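Local coordinates for protein alginate lyase, family PL7 (Zobellia galactanivorans, PDB 4BE3) that cleaves alginate as an exolytic lyase of polysaccharide lyase family 7, probably acting on both its mannuronate and guluronate stretches, at residues A[152-157]-A[226-231]. Numbering follows the deposited sequence.
Sequences WDYSTA and DIPQQI
Trp152 and Tyr154 carry this contact, by which strand 153-157, paired with strand 133-141 in the larger antiparallel sheet of the PL7 beta-jelly roll, meets the short helix 229-234. Two CH-pi contacts join them. Ile231 lies across the indole at about a right angle, with CG1 over one face, 3.8 Å from the centroid of the Trp152 six-membered ring. With Tyr154 CG anti to the backbone N (chi1 178°), its ring stands where Pro228, the N-cap of the helix, can put CG over one face, 4.0 Å from the centroid. Further apolar contacts surround these: Ile231 CG2 sits 3.7 Å from Trp152 CG, and Ile231 CD1 comes to the edge of the Tyr154 ring. Pro228 CD, 3.8 Å from Trp152 CH2, and Ile227 CG1, near Trp152 CZ2, approach the indole obliquely. Beyond the two segments, Phe221 packs edge-to-face with the indole, and Trp152 NE1 donates to Gly242 O, which probably helps to hold the ring's rotation. An alanine in place of Trp152 would probably open a gap beneath Ile231 CG1 and beside Pro228 CD and leave Gly242 O without its indole donor. On the polar side, the extended Gln230 chain brings its amide alongside the Ser155 backbone, while Ser155 OG bonds to Asn139 and Met163. Ile231 CD1 also touches the indole, 3.5 Å from Trp152 CE3.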
# COMPACT_ATOMS: atom_id res chain seq x y z
N TRP A 152 26.62 -1.65 6.04
CA TRP A 152 27.28 -0.43 5.53
C TRP A 152 26.32 0.13 4.48
O TRP A 152 25.42 -0.59 4.02
CB TRP A 152 28.64 -0.86 4.85
CG TRP A 152 28.68 -2.18 4.08
CD1 TRP A 152 29.13 -3.39 4.53
CD2 TRP A 152 28.24 -2.42 2.69
NE1 TRP A 152 29.02 -4.32 3.51
CE2 TRP A 152 28.50 -3.75 2.40
CE3 TRP A 152 27.69 -1.56 1.68
CZ2 TRP A 152 28.27 -4.32 1.14
CZ3 TRP A 152 27.45 -2.11 0.40
CH2 TRP A 152 27.71 -3.47 0.15
N ASP A 153 26.65 1.35 4.10
CA ASP A 153 25.94 2.12 3.06
C ASP A 153 26.89 2.19 1.86
O ASP A 153 28.11 2.38 2.03
CB ASP A 153 25.74 3.54 3.50
CG ASP A 153 24.56 3.77 4.42
OD1 ASP A 153 24.14 2.87 5.21
OD2 ASP A 153 24.05 4.92 4.41
N TYR A 154 26.35 2.12 0.67
CA TYR A 154 27.10 2.34 -0.55
C TYR A 154 26.58 3.62 -1.15
O TYR A 154 25.38 3.79 -1.34
CB TYR A 154 26.80 1.22 -1.45
CG TYR A 154 27.51 1.41 -2.78
CD1 TYR A 154 28.90 1.68 -2.84
CD2 TYR A 154 26.76 1.51 -3.97
CE1 TYR A 154 29.55 1.94 -4.10
CE2 TYR A 154 27.39 1.66 -5.21
CZ TYR A 154 28.76 1.87 -5.28
OH TYR A 154 29.28 2.08 -6.50
N SER A 155 27.46 4.63 -1.34
CA SER A 155 27.04 5.96 -1.66
C SER A 155 27.25 6.30 -3.14
O SER A 155 28.35 6.03 -3.71
CB SER A 155 27.91 6.98 -0.78
OG SER A 155 27.39 8.27 -0.99
N THR A 156 26.30 6.93 -3.78
CA THR A 156 26.37 7.19 -5.22
C THR A 156 26.13 8.65 -5.46
O THR A 156 25.06 9.22 -5.04
CB THR A 156 25.26 6.41 -5.94
OG1 THR A 156 25.57 5.01 -5.86
CG2 THR A 156 25.21 6.74 -7.46
N ALA A 157 27.05 9.36 -6.11
CA ALA A 157 26.87 10.77 -6.36
C ALA A 157 25.79 11.16 -7.36
O ALA A 157 25.57 10.38 -8.36
CB ALA A 157 28.19 11.35 -6.88
N ASP A 226 32.02 -9.18 -3.66
CA ASP A 226 31.12 -8.15 -4.16
C ASP A 226 31.08 -6.83 -3.37
O ASP A 226 30.48 -5.87 -3.85
CB ASP A 226 29.66 -8.66 -4.18
CG ASP A 226 29.43 -9.81 -5.16
OD1 ASP A 226 29.90 -9.73 -6.31
OD2 ASP A 226 28.76 -10.78 -4.76
N ILE A 227 31.71 -6.73 -2.22
CA ILE A 227 31.67 -5.44 -1.52
C ILE A 227 32.40 -4.38 -2.33
O ILE A 227 33.58 -4.58 -2.68
CB ILE A 227 32.29 -5.61 -0.12
CG1 ILE A 227 31.57 -6.71 0.66
CG2 ILE A 227 32.47 -4.24 0.62
CD1 ILE A 227 32.09 -6.91 2.07
N PRO A 228 31.78 -3.27 -2.65
CA PRO A 228 32.55 -2.29 -3.45
C PRO A 228 33.86 -1.76 -2.77
O PRO A 228 33.98 -1.63 -1.56
CB PRO A 228 31.57 -1.10 -3.58
CG PRO A 228 30.20 -1.71 -3.44
CD PRO A 228 30.39 -2.85 -2.43
N GLN A 229 34.84 -1.39 -3.59
CA GLN A 229 36.02 -0.73 -2.99
C GLN A 229 35.71 0.48 -2.17
O GLN A 229 36.44 0.78 -1.17
CB GLN A 229 37.01 -0.34 -4.14
CG GLN A 229 38.48 -0.06 -3.60
CD GLN A 229 39.23 -1.34 -3.04
OE1 GLN A 229 38.85 -2.46 -3.36
NE2 GLN A 229 40.27 -1.16 -2.15
N GLN A 230 34.60 1.23 -2.48
CA GLN A 230 34.27 2.37 -1.70
C GLN A 230 34.05 1.96 -0.25
O GLN A 230 34.42 2.77 0.63
CB GLN A 230 32.93 3.01 -2.22
CG GLN A 230 32.55 4.25 -1.33
CD GLN A 230 31.14 4.75 -1.74
OE1 GLN A 230 30.95 5.43 -2.88
NE2 GLN A 230 30.18 4.30 -1.01
N ILE A 231 33.46 0.79 -0.05
CA ILE A 231 33.11 0.35 1.36
C ILE A 231 34.46 -0.01 2.05
O ILE A 231 34.74 0.41 3.13
CB ILE A 231 32.29 -0.92 1.37
CG1 ILE A 231 30.93 -0.75 0.61
CG2 ILE A 231 32.11 -1.41 2.82
CD1 ILE A 231 30.34 0.55 0.80